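Local coordinates for protein folylpolyglutamate synthase (FolC) (Helicobacter pylori, PDB 6K8C) that probably joins glutamate to dihydropteroate to make dihydrofolate and then lengthens the polyglutamate tail of tetrahydrofolates, spending ATP at each addition, at residues Gln33-Phe38 with Leu128-Ala133; Leu139-Gly144 with Asn153-Thr158; Leu322-Leu327 with Lys351-Thr356. All blocks are in the same frame, centred on the assembly; numbering follows the deposited sequence.

Contact 1: residues Gln33-Phe38 with Leu128-Ala133; sequences QIYKDF and LAVMLA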
ATOM      1  N   GLN A  33      25.063   1.278  -4.553  1.00 43.96           N
ATOM      2  CA  GLN A  33      26.246   0.520  -4.164  1.00 34.69           C
ATOM      3  C   GLN A  33      25.871  -0.708  -3.342  1.00 34.13           C
ATOM      4  O   GLN A  33      26.438  -1.790  -3.543  1.00 35.11           O
ATOM      5  CB  GLN A  33      27.201   1.428  -3.388  1.00 47.39           C
ATOM      6  CG  GLN A  33      28.512   0.784  -2.998  1.00 49.30           C
ATOM      7  CD  GLN A  33      29.338   1.674  -2.087  1.00 51.50           C
ATOM      8  OE1 GLN A  33      28.977   2.823  -1.826  1.00 47.51           O
ATOM      9  NE2 GLN A  33      30.451   1.145  -1.594  1.00 53.30           N
ATOM     10  N   ILE A  34      24.922  -0.563  -2.410  1.00 30.90           N
ATOM     11  CA  ILE A  34      24.478  -1.711  -1.621  1.00 29.28           C
ATOM     12  C   ILE A  34      23.989  -2.820  -2.541  1.00 29.68           C
ATOM     13  O   ILE A  34      24.364  -3.990  -2.392  1.00 31.32           O
ATOM     14  CB  ILE A  34      23.377  -1.299  -0.623  1.00 37.58           C
ATOM     15  CG1 ILE A  34      23.950  -0.475   0.530  1.00 36.52           C
ATOM     16  CG2 ILE A  34      22.669  -2.539  -0.065  1.00 29.87           C
ATOM     17  CD1 ILE A  34      22.878   0.216   1.360  1.00 32.14           C
ATOM     18  N   TYR A  35      23.143  -2.462  -3.512  1.00 32.50           N
ATOM     19  CA  TYR A  35      22.521  -3.472  -4.362  1.00 36.03           C
ATOM     20  C   TYR A  35      23.553  -4.161  -5.246  1.00 32.12           C
ATOM     21  O   TYR A  35      23.476  -5.375  -5.468  1.00 33.69           O
ATOM     22  CB  TYR A  35      21.402  -2.844  -5.206  1.00 32.80           C
ATOM     23  CG  TYR A  35      20.595  -3.882  -5.947  1.00 34.64           C
ATOM     24  CD1 TYR A  35      19.922  -4.880  -5.254  1.00 32.23           C
ATOM     25  CD2 TYR A  35      20.537  -3.894  -7.335  1.00 31.12           C
ATOM     26  CE1 TYR A  35      19.206  -5.851  -5.918  1.00 32.96           C
ATOM     27  CE2 TYR A  35      19.812  -4.865  -8.011  1.00 29.42           C
ATOM     28  CZ  TYR A  35      19.151  -5.838  -7.292  1.00 33.60           C
ATOM     29  OH  TYR A  35      18.432  -6.812  -7.943  1.00 38.15           O
ATOM     30  N   LYS A  36      24.530  -3.405  -5.751  1.00 31.94           N
ATOM     31  CA  LYS A  36      25.604  -4.007  -6.537  1.00 39.19           C
ATOM     32  C   LYS A  36      26.361  -5.042  -5.717  1.00 37.03           C
ATOM     33  O   LYS A  36      26.652  -6.143  -6.200  1.00 37.24           O
ATOM     34  CB  LYS A  36      26.550  -2.920  -7.051  1.00 42.51           C
ATOM     35  CG  LYS A  36      26.947  -3.078  -8.515  1.00 59.23           C
ATOM     36  CD  LYS A  36      25.872  -2.519  -9.449  1.00 78.65           C
ATOM     37  CE  LYS A  36      26.348  -2.482 -10.898  1.00 73.75           C
ATOM     38  NZ  LYS A  36      25.606  -1.475 -11.708  1.00 68.55           N
ATOM     39  N   ASP A  37      26.672  -4.710  -4.460  1.00 32.64           N
ATOM     40  CA  ASP A  37      27.321  -5.672  -3.573  1.00 36.76           C
ATOM     41  C   ASP A  37      26.434  -6.880  -3.320  1.00 37.34           C
ATOM     42  O   ASP A  37      26.921  -8.015  -3.267  1.00 33.98           O
ATOM     43  CB  ASP A  37      27.683  -5.009  -2.245  1.00 40.73           C
ATOM     44  CG  ASP A  37      28.806  -4.010  -2.378  1.00 49.88           C
ATOM     45  OD1 ASP A  37      29.295  -3.805  -3.508  1.00 42.74           O
ATOM     46  OD2 ASP A  37      29.199  -3.430  -1.344  1.00 45.41           O
ATOM     47  N   PHE A  38      25.128  -6.655  -3.141  1.00 33.90           N
ATOM     48  CA  PHE A  38      24.212  -7.771  -2.929  1.00 30.75           C
ATOM     49  C   PHE A  38      24.253  -8.740  -4.103  1.00 27.42           C
ATOM     50  O   PHE A  38      24.310  -9.962  -3.915  1.00 38.49           O
ATOM     51  CB  PHE A  38      22.776  -7.268  -2.716  1.00 34.68           C
ATOM     52  CG  PHE A  38      21.745  -8.364  -2.797  1.00 29.50           C
ATOM     53  CD1 PHE A  38      21.436  -9.121  -1.681  1.00 31.15           C
ATOM     54  CD2 PHE A  38      21.124  -8.665  -3.997  1.00 33.55           C
ATOM     55  CE1 PHE A  38      20.511 -10.142  -1.753  1.00 36.27           C
ATOM     56  CE2 PHE A  38      20.202  -9.689  -4.077  1.00 30.40           C
ATOM     57  CZ  PHE A  38      19.887 -10.423  -2.955  1.00 33.18           C
ATOM     58  N   LEU A 128      15.479  -7.885   1.651  1.00 22.89           N
ATOM     59  CA  LEU A 128      14.737  -9.048   2.116  1.00 24.78           C
ATOM     60  C   LEU A 128      13.727  -9.505   1.068  1.00 26.70           C
ATOM     61  O   LEU A 128      13.554 -10.710   0.843  1.00 28.07           O
ATOM     62  CB  LEU A 128      14.037  -8.732   3.439  1.00 24.98           C
ATOM     63  CG  LEU A 128      14.903  -8.661   4.699  1.00 25.10           C
ATOM     64  CD1 LEU A 128      14.090  -8.113   5.860  1.00 28.15           C
ATOM     65  CD2 LEU A 128      15.483 -10.029   5.032  1.00 27.57           C
ATOM     66  N   ALA A 129      13.055  -8.557   0.411  1.00 25.65           N
ATOM     67  CA  ALA A 129      12.110  -8.918  -0.642  1.00 24.49           C
ATOM     68  C   ALA A 129      12.809  -9.644  -1.785  1.00 27.06           C
ATOM     69  O   ALA A 129      12.312 -10.661  -2.283  1.00 26.08           O
ATOM     70  CB  ALA A 129      11.386  -7.669  -1.156  1.00 24.21           C
ATOM     71  N   VAL A 130      13.967  -9.136  -2.217  1.00 24.09           N
ATOM     72  CA  VAL A 130      14.696  -9.780  -3.307  1.00 23.89           C
ATOM     73  C   VAL A 130      15.156 -11.170  -2.893  1.00 32.06           C
ATOM     74  O   VAL A 130      15.099 -12.117  -3.688  1.00 31.00           O
ATOM     75  CB  VAL A 130      15.881  -8.907  -3.755  1.00 30.70           C
ATOM     76  CG1 VAL A 130      16.645  -9.587  -4.902  1.00 34.58           C
ATOM     77  CG2 VAL A 130      15.401  -7.527  -4.158  1.00 32.95           C
ATOM     78  N   MET A 131      15.620 -11.320  -1.648  1.00 27.74           N
ATOM     79  CA  MET A 131      16.028 -12.637  -1.162  1.00 28.68           C
ATOM     80  C   MET A 131      14.851 -13.603  -1.166  1.00 41.56           C
ATOM     81  O   MET A 131      14.970 -14.755  -1.607  1.00 32.64           O
ATOM     82  CB  MET A 131      16.620 -12.522   0.246  1.00 33.16           C
ATOM     83  CG  MET A 131      18.066 -12.064   0.289  1.00 42.98           C
ATOM     84  SD  MET A 131      19.221 -13.280  -0.391  1.00 38.90           S
ATOM     85  CE  MET A 131      19.003 -14.630   0.763  1.00 38.62           C
ATOM     86  N   LEU A 132      13.696 -13.144  -0.681  1.00 29.30           N
ATOM     87  CA  LEU A 132      12.517 -13.995  -0.623  1.00 33.64           C
ATOM     88  C   LEU A 132      11.989 -14.357  -2.003  1.00 30.96           C
ATOM     89  O   LEU A 132      11.325 -15.389  -2.139  1.00 29.43           O
ATOM     90  CB  LEU A 132      11.419 -13.306   0.181  1.00 31.62           C
ATOM     91  CG  LEU A 132      11.693 -13.149   1.672  1.00 34.89           C
ATOM     92  CD1 LEU A 132      10.642 -12.255   2.307  1.00 28.84           C
ATOM     93  CD2 LEU A 132      11.729 -14.506   2.346  1.00 33.08           C
ATOM     94  N   ALA A 133      12.267 -13.540  -3.021  1.00 29.49           N
ATOM     95  CA  ALA A 133      11.749 -13.750  -4.368  1.00 36.19           C
ATOM     96  C   ALA A 133      12.752 -14.440  -5.287  1.00 33.67           C
ATOM     97  O   ALA A 133      12.551 -14.449  -6.507  1.00 32.23           O
ATOM     98  CB  ALA A 133      11.317 -12.415  -4.980  1.00 28.17           C
TER
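Phe38 pushes the far end of its ring between Val130 and Met131, and nearly all the close packing here happens round that end. On one flank CE2 of Phe38 rests 3.7 Å from CG1 of Val130, an oblique approach in which the methyl also lies 3.9 Å from Phe38 CZ. On the other flank Met131 comes in at the ring's edge: its SD is 3.7 Å from Phe38 CE1, and CG of Met131 sits just as near the same carbon. The sulfur stands 81° off the ring normal, close to the ring plane, which makes this an edge-on Met-aromatic contact. Bends at both chi2 and chi3 curl the methionine so that its thioether, not its terminal methyl, meets the ring. Phe38 gets this far because CG is placed opposite the backbone N (chi1 167°), and CG1 of Val130 is set the same way.

The two helices are wide apart, 12.4 Å between the axes of these short segments, and run at 25° to each other, so large side chains must bridge the gap. Helix 121-132 lies between helix 28-41 and the mixed, largely parallel sheet of the Mur ligase middle domain, a P-loop NTPase relative; Ala129 and Leu132 reach strand 76-79 while Val130 and Met131 serve this contact. Leu127, one turn before Met131 on helix 121-132, also touches Phe38, and the rings of Phe42 and Phe43 pack against it.

Packing slackens at Tyr35, whose OH gets no nearer than 4.5 Å to Val130 CG1, although the residue is buried and also touches Leu127 and Leu155. Away from this apolar seam, Gln33 and Lys36 lie on the exposed side of helix 28-41.

Contact 2: residues Leu139-Gly144 with Asn153-Thr158; sequences LVLEAG and NALKKT
Leu155 meets Leu139 and Leu141 through branched aliphatic ends, so no flat group has a face or an edge in this contact. The one flat side-chain group of 139-144, the carboxylate of Glu142, belongs to the sheet's other face, where OE1 accepts a hydrogen bond from Ser81 N and the side chain touches Lys58. One methyl does the work: CD2 of Leu155 lies 3.8 Å from CD2 of Leu141 and 4.0 Å from CD2 of Leu139. Leu155 crosses both strand leucines at about a right angle. Being two residues apart on the strand, those two offer their CD2 methyls on one face.

After strand 138-142 the chain passes over that face and enters strand 159-162, on the far side of strand 48-53. This crossover between parallel strands contains no helix beyond a short 3-10 turn, and Asn153 and Lys157 touch His51 as it passes. Backbone bonds from Leu139 and Leu141 to strand 48-53 hold the strand in the sheet. No hydrogen bond joins the two segments, so what brings them together is apolar packing, with Tyr35 and Val130 of the overlying helices also touching Leu155.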
ATOM      1  N   LEU A 139       8.132 -10.370  -9.495  1.00 28.15           N
ATOM      2  CA  LEU A 139       8.300  -9.586  -8.278  1.00 26.96           C
ATOM      3  C   LEU A 139       7.554  -8.274  -8.481  1.00 21.98           C
ATOM      4  O   LEU A 139       7.942  -7.460  -9.327  1.00 26.32           O
ATOM      5  CB  LEU A 139       9.778  -9.350  -7.980  1.00 26.00           C
ATOM      6  CG  LEU A 139      10.091  -8.385  -6.834  1.00 29.48           C
ATOM      7  CD1 LEU A 139       9.466  -8.876  -5.538  1.00 28.32           C
ATOM      8  CD2 LEU A 139      11.595  -8.203  -6.683  1.00 29.23           C
ATOM      9  N   VAL A 140       6.460  -8.095  -7.748  1.00 24.57           N
ATOM     10  CA  VAL A 140       5.663  -6.873  -7.800  1.00 26.26           C
ATOM     11  C   VAL A 140       6.169  -5.978  -6.676  1.00 26.31           C
ATOM     12  O   VAL A 140       5.952  -6.263  -5.495  1.00 27.36           O
ATOM     13  CB  VAL A 140       4.159  -7.156  -7.675  1.00 25.67           C
ATOM     14  CG1 VAL A 140       3.357  -5.859  -7.845  1.00 23.18           C
ATOM     15  CG2 VAL A 140       3.715  -8.165  -8.737  1.00 21.46           C
ATOM     16  N   LEU A 141       6.847  -4.900  -7.054  1.00 27.76           N
ATOM     17  CA  LEU A 141       7.692  -4.111  -6.165  1.00 23.66           C
ATOM     18  C   LEU A 141       7.090  -2.720  -6.020  1.00 26.11           C
ATOM     19  O   LEU A 141       7.141  -1.915  -6.956  1.00 30.33           O
ATOM     20  CB  LEU A 141       9.110  -4.038  -6.732  1.00 33.48           C
ATOM     21  CG  LEU A 141      10.318  -3.749  -5.846  1.00 40.05           C
ATOM     22  CD1 LEU A 141      10.588  -4.902  -4.902  1.00 38.55           C
ATOM     23  CD2 LEU A 141      11.522  -3.487  -6.733  1.00 43.72           C
ATOM     24  N   GLU A 142       6.529  -2.437  -4.852  1.00 29.83           N
ATOM     25  CA  GLU A 142       5.943  -1.130  -4.585  1.00 24.45           C
ATOM     26  C   GLU A 142       7.030  -0.148  -4.175  1.00 31.44           C
ATOM     27  O   GLU A 142       7.847  -0.444  -3.296  1.00 29.79           O
ATOM     28  CB  GLU A 142       4.896  -1.246  -3.481  1.00 26.56           C
ATOM     29  CG  GLU A 142       4.108   0.015  -3.209  1.00 31.82           C
ATOM     30  CD  GLU A 142       3.140  -0.175  -2.062  1.00 37.95           C
ATOM     31  OE1 GLU A 142       3.379   0.398  -0.980  1.00 44.91           O
ATOM     32  OE2 GLU A 142       2.149  -0.914  -2.238  1.00 31.14           O
ATOM     33  N   ALA A 143       7.041   1.019  -4.809  1.00 31.05           N
ATOM     34  CA  ALA A 143       8.013   2.041  -4.451  1.00 29.95           C
ATOM     35  C   ALA A 143       7.707   2.604  -3.067  1.00 42.08           C
ATOM     36  O   ALA A 143       6.552   2.668  -2.635  1.00 30.31           O
ATOM     37  CB  ALA A 143       8.017   3.167  -5.487  1.00 30.17           C
ATOM     38  N   GLY A 144       8.760   2.992  -2.363  1.00 31.81           N
ATOM     39  CA  GLY A 144       8.639   3.695  -1.103  1.00 42.99           C
ATOM     40  C   GLY A 144       8.538   5.191  -1.309  1.00 41.45           C
ATOM     41  O   GLY A 144       8.057   5.670  -2.340  1.00 49.05           O
ATOM     42  N   ASN A 153      14.114   1.642  -7.098  1.00 32.24           N
ATOM     43  CA  ASN A 153      14.566   2.082  -8.414  1.00 42.16           C
ATOM     44  C   ASN A 153      15.828   1.370  -8.881  1.00 44.43           C
ATOM     45  O   ASN A 153      16.128   1.397 -10.080  1.00 37.85           O
ATOM     46  CB  ASN A 153      14.823   3.590  -8.408  1.00 43.00           C
ATOM     47  CG  ASN A 153      13.602   4.382  -8.791  1.00 56.85           C
ATOM     48  OD1 ASN A 153      12.912   4.038  -9.749  1.00 60.92           O
ATOM     49  ND2 ASN A 153      13.323   5.446  -8.044  1.00 48.47           N
ATOM     50  N   ALA A 154      16.583   0.752  -7.970  1.00 37.67           N
ATOM     51  CA  ALA A 154      17.861   0.154  -8.332  1.00 38.69           C
ATOM     52  C   ALA A 154      17.710  -1.185  -9.039  1.00 40.72           C
ATOM     53  O   ALA A 154      18.658  -1.636  -9.689  1.00 34.70           O
ATOM     54  CB  ALA A 154      18.734  -0.020  -7.085  1.00 37.81           C
ATOM     55  N   LEU A 155      16.557  -1.830  -8.923  1.00 36.93           N
ATOM     56  CA  LEU A 155      16.347  -3.116  -9.567  1.00 40.29           C
ATOM     57  C   LEU A 155      15.957  -2.911 -11.025  1.00 33.56           C
ATOM     58  O   LEU A 155      15.241  -1.965 -11.366  1.00 32.87           O
ATOM     59  CB  LEU A 155      15.266  -3.908  -8.828  1.00 34.73           C
ATOM     60  CG  LEU A 155      15.662  -4.629  -7.537  1.00 46.09           C
ATOM     61  CD1 LEU A 155      15.882  -3.646  -6.399  1.00 38.86           C
ATOM     62  CD2 LEU A 155      14.592  -5.637  -7.161  1.00 46.99           C
ATOM     63  N   LYS A 156      16.455  -3.781 -11.898  1.00 41.76           N
ATOM     64  CA  LYS A 156      16.047  -3.715 -13.294  1.00 41.35           C
ATOM     65  C   LYS A 156      14.569  -4.067 -13.401  1.00 37.75           C
ATOM     66  O   LYS A 156      14.080  -4.979 -12.729  1.00 46.21           O
ATOM     67  CB  LYS A 156      16.891  -4.656 -14.155  1.00 56.58           C
ATOM     68  CG  LYS A 156      18.207  -4.044 -14.623  1.00 67.63           C
ATOM     69  CD  LYS A 156      19.080  -5.064 -15.341  1.00 76.71           C
ATOM     70  CE  LYS A 156      20.546  -4.655 -15.311  1.00 81.19           C
ATOM     71  NZ  LYS A 156      21.425  -5.709 -15.892  1.00 79.94           N
ATOM     72  N   LYS A 157      13.850  -3.327 -14.232  1.00 34.94           N
ATOM     73  CA  LYS A 157      12.402  -3.427 -14.285  1.00 34.15           C
ATOM     74  C   LYS A 157      11.953  -3.931 -15.647  1.00 34.01           C
ATOM     75  O   LYS A 157      12.467  -3.503 -16.685  1.00 41.08           O
ATOM     76  CB  LYS A 157      11.745  -2.077 -13.979  1.00 49.65           C
ATOM     77  CG  LYS A 157      12.258  -0.922 -14.811  1.00 50.37           C
ATOM     78  CD  LYS A 157      11.483   0.347 -14.506  1.00 45.22           C
ATOM     79  CE  LYS A 157      11.734   0.808 -13.080  1.00 55.48           C
ATOM     80  NZ  LYS A 157      12.790   1.851 -13.021  1.00 52.91           N
ATOM     81  N   THR A 158      11.002  -4.859 -15.627  1.00 30.46           N
ATOM     82  CA  THR A 158      10.304  -5.256 -16.843  1.00 32.49           C
ATOM     83  C   THR A 158       9.197  -4.268 -17.185  1.00 31.28           C
ATOM     84  O   THR A 158       8.974  -3.953 -18.360  1.00 26.58           O
ATOM     85  CB  THR A 158       9.723  -6.656 -16.658  1.00 33.43           C
ATOM     86  OG1 THR A 158      10.752  -7.541 -16.210  1.00 37.75           O
ATOM     87  CG2 THR A 158       9.123  -7.178 -17.955  1.00 37.11           C
TER

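Contact 3: residues Leu322-Leu327 with Lys351-Thr356; sequences LVLEIL and KGILET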
ATOM      1  N   LEU A 322     -15.359  16.143   4.238  1.00 29.14           N
ATOM      2  CA  LEU A 322     -16.199  15.292   3.402  1.00 31.38           C
ATOM      3  C   LEU A 322     -16.240  13.863   3.930  1.00 29.03           C
ATOM      4  O   LEU A 322     -17.304  13.232   3.956  1.00 30.28           O
ATOM      5  CB  LEU A 322     -15.691  15.320   1.962  1.00 35.34           C
ATOM      6  CG  LEU A 322     -16.494  14.517   0.938  1.00 36.80           C
ATOM      7  CD1 LEU A 322     -17.972  14.848   1.052  1.00 38.08           C
ATOM      8  CD2 LEU A 322     -15.976  14.781  -0.471  1.00 35.56           C
ATOM      9  N   VAL A 323     -15.093  13.341   4.363  1.00 31.38           N
ATOM     10  CA  VAL A 323     -15.039  11.968   4.859  1.00 30.58           C
ATOM     11  C   VAL A 323     -15.925  11.812   6.089  1.00 29.84           C
ATOM     12  O   VAL A 323     -16.713  10.864   6.193  1.00 28.25           O
ATOM     13  CB  VAL A 323     -13.580  11.570   5.143  1.00 40.56           C
ATOM     14  CG1 VAL A 323     -13.514  10.442   6.155  1.00 32.07           C
ATOM     15  CG2 VAL A 323     -12.886  11.193   3.840  1.00 34.61           C
ATOM     16  N   LEU A 324     -15.830  12.758   7.028  1.00 27.52           N
ATOM     17  CA  LEU A 324     -16.661  12.696   8.225  1.00 23.13           C
ATOM     18  C   LEU A 324     -18.131  12.928   7.898  1.00 26.43           C
ATOM     19  O   LEU A 324     -19.014  12.351   8.546  1.00 28.51           O
ATOM     20  CB  LEU A 324     -16.168  13.713   9.253  1.00 27.19           C
ATOM     21  CG  LEU A 324     -14.757  13.425   9.782  1.00 31.88           C
ATOM     22  CD1 LEU A 324     -14.168  14.645  10.471  1.00 33.07           C
ATOM     23  CD2 LEU A 324     -14.785  12.232  10.726  1.00 31.40           C
ATOM     24  N   GLU A 325     -18.421  13.783   6.912  1.00 26.78           N
ATOM     25  CA  GLU A 325     -19.806  13.972   6.493  1.00 28.85           C
ATOM     26  C   GLU A 325     -20.385  12.685   5.918  1.00 23.50           C
ATOM     27  O   GLU A 325     -21.550  12.349   6.169  1.00 26.48           O
ATOM     28  CB  GLU A 325     -19.897  15.107   5.473  1.00 29.75           C
ATOM     29  CG  GLU A 325     -21.320  15.466   5.091  1.00 32.62           C
ATOM     30  CD  GLU A 325     -21.383  16.487   3.969  1.00 40.98           C
ATOM     31  OE1 GLU A 325     -20.876  16.198   2.861  1.00 38.62           O
ATOM     32  OE2 GLU A 325     -21.938  17.581   4.199  1.00 47.76           O
ATOM     33  N   ILE A 326     -19.584  11.948   5.150  1.00 27.98           N
ATOM     34  CA  ILE A 326     -20.041  10.675   4.596  1.00 26.86           C
ATOM     35  C   ILE A 326     -20.305   9.665   5.708  1.00 28.56           C
ATOM     36  O   ILE A 326     -21.293   8.919   5.672  1.00 26.09           O
ATOM     37  CB  ILE A 326     -19.012  10.151   3.574  1.00 31.03           C
ATOM     38  CG1 ILE A 326     -19.092  10.969   2.279  1.00 27.17           C
ATOM     39  CG2 ILE A 326     -19.215   8.662   3.302  1.00 26.23           C
ATOM     40  CD1 ILE A 326     -17.819  10.930   1.455  1.00 30.00           C
ATOM     41  N   LEU A 327     -19.439   9.635   6.725  1.00 25.70           N
ATOM     42  CA  LEU A 327     -19.578   8.641   7.783  1.00 26.56           C
ATOM     43  C   LEU A 327     -20.633   9.023   8.810  1.00 28.44           C
ATOM     44  O   LEU A 327     -21.195   8.136   9.460  1.00 23.55           O
ATOM     45  CB  LEU A 327     -18.234   8.420   8.485  1.00 25.78           C
ATOM     46  CG  LEU A 327     -17.185   7.695   7.639  1.00 31.89           C
ATOM     47  CD1 LEU A 327     -15.791   7.849   8.236  1.00 26.05           C
ATOM     48  CD2 LEU A 327     -17.566   6.230   7.514  1.00 28.85           C
ATOM     49  N   LYS A 351     -11.498  19.746  15.609  1.00 40.04           N
ATOM     50  CA  LYS A 351     -12.647  19.978  16.478  1.00 37.48           C
ATOM     51  C   LYS A 351     -13.669  20.894  15.818  1.00 41.57           C
ATOM     52  O   LYS A 351     -14.877  20.729  16.030  1.00 37.74           O
ATOM     53  CB  LYS A 351     -12.193  20.575  17.810  1.00 45.05           C
ATOM     54  CG  LYS A 351     -11.627  19.571  18.808  1.00 51.77           C
ATOM     55  CD  LYS A 351     -11.329  20.254  20.140  1.00 54.06           C
ATOM     56  CE  LYS A 351     -10.934  19.254  21.219  1.00 65.03           C
ATOM     57  NZ  LYS A 351     -10.451  19.930  22.459  1.00 62.87           N
ATOM     58  N   GLY A 352     -13.208  21.862  15.024  1.00 42.05           N
ATOM     59  CA  GLY A 352     -14.134  22.767  14.364  1.00 40.97           C
ATOM     60  C   GLY A 352     -14.903  22.107  13.239  1.00 44.16           C
ATOM     61  O   GLY A 352     -16.068  22.442  13.000  1.00 45.14           O
ATOM     62  N   ILE A 353     -14.266  21.173  12.530  1.00 45.74           N
ATOM     63  CA  ILE A 353     -14.974  20.414  11.504  1.00 41.68           C
ATOM     64  C   ILE A 353     -16.064  19.566  12.138  1.00 38.29           C
ATOM     65  O   ILE A 353     -17.202  19.518  11.653  1.00 35.88           O
ATOM     66  CB  ILE A 353     -13.980  19.555  10.702  1.00 36.86           C
ATOM     67  CG1 ILE A 353     -13.016  20.451   9.923  1.00 43.63           C
ATOM     68  CG2 ILE A 353     -14.723  18.598   9.768  1.00 35.57           C
ATOM     69  CD1 ILE A 353     -11.808  19.723   9.377  1.00 38.46           C
ATOM     70  N   LEU A 354     -15.735  18.893  13.243  1.00 35.68           N
ATOM     71  CA  LEU A 354     -16.716  18.057  13.922  1.00 35.29           C
ATOM     72  C   LEU A 354     -17.864  18.892  14.464  1.00 36.75           C
ATOM     73  O   LEU A 354     -19.017  18.447  14.472  1.00 33.60           O
ATOM     74  CB  LEU A 354     -16.034  17.263  15.039  1.00 32.69           C
ATOM     75  CG  LEU A 354     -14.982  16.281  14.518  1.00 32.73           C
ATOM     76  CD1 LEU A 354     -13.979  15.915  15.596  1.00 38.09           C
ATOM     77  CD2 LEU A 354     -15.659  15.031  13.964  1.00 37.08           C
ATOM     78  N   GLU A 355     -17.571  20.114  14.915  1.00 36.79           N
ATOM     79  CA  GLU A 355     -18.635  20.987  15.398  1.00 41.87           C
ATOM     80  C   GLU A 355     -19.512  21.473  14.248  1.00 32.63           C
ATOM     81  O   GLU A 355     -20.740  21.509  14.374  1.00 34.32           O
ATOM     82  CB  GLU A 355     -18.039  22.159  16.177  1.00 49.64           C
ATOM     83  CG  GLU A 355     -17.727  21.817  17.631  1.00 46.45           C
ATOM     84  CD  GLU A 355     -16.649  22.700  18.234  1.00 63.41           C
ATOM     85  OE1 GLU A 355     -16.481  23.846  17.766  1.00 61.39           O
ATOM     86  OE2 GLU A 355     -15.966  22.247  19.181  1.00 58.21           O
ATOM     87  N   THR A 356     -18.905  21.832  13.114  1.00 38.14           N
ATOM     88  CA  THR A 356     -19.695  22.175  11.934  1.00 42.65           C
ATOM     89  C   THR A 356     -20.623  21.030  11.547  1.00 42.92           C
ATOM     90  O   THR A 356     -21.775  21.254  11.159  1.00 32.95           O
ATOM     91  CB  THR A 356     -18.775  22.525  10.761  1.00 36.76           C
ATOM     92  OG1 THR A 356     -18.019  23.701  11.069  1.00 38.64           O
ATOM     93  CG2 THR A 356     -19.586  22.760   9.489  1.00 41.07           C
TER
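Leu324 carries one whole side of this contact, driving its CD1 methyl toward Leu354 and Ile353 on the facing helix. The tighter of the two meetings is with Leu354, where Leu324 CD1 lies 3.8 Å from CD2. Ile353 adds a looser touch, its CG2 standing 4.1 Å from CD1 of Leu324. The two encounters differ in direction: Leu324 and Ile353 cross nearly at right angles, whereas Leu354 comes in at a slant. For Ile353, it is the CG2 branch, lying opposite the backbone N, that makes the touch. The CB of Leu354 leaves its helix broadside to the contact, and the leucine's CD2 branch then spans the remaining gap.

Leu350 and Leu357 also touch Leu324, an arrangement consistent with a knob set into the hole formed by positions 350, 353, 354 and 357 of one helix face. Burial is uneven, since Leu324 and Leu354 are enclosed while Ile353 is partly exposed.

Both helices belong to the glutamate ligase domain, where each forms a beta-alpha-beta crossover between neighbouring parallel strands: helix 320-327 leads from strand 308-312 to strand 331-336, and helix 347-357 from there to the outermost strand 361-363. Leu354 also packs on Tyr361 of that edge strand, and Ile326 turns to helix 290-303.

Contacts 1 and 2 share one apolar core on the sheet of the middle domain, with helix 28-41 on its outer side. Helix 121-132 is followed in the chain by strand 138-142, and Leu155 of contact 2 packs on both Tyr35 and Val130 of contact 1, with Leu155 CD2 3.6 Å from Val130 CG2. Contact 3 stands apart in the glutamate ligase domain, its centre about 45 Å from that of contact 1 and about 39 Å from that of contact 2. None of the three has a hydrogen bond across it. Contact 1 bridges two helices with an aromatic ring and a sulfur, contact 2 sets a loop on a strand by leucines, and contact 3, with Ile353 partly exposed, joins helices by aliphatic branches.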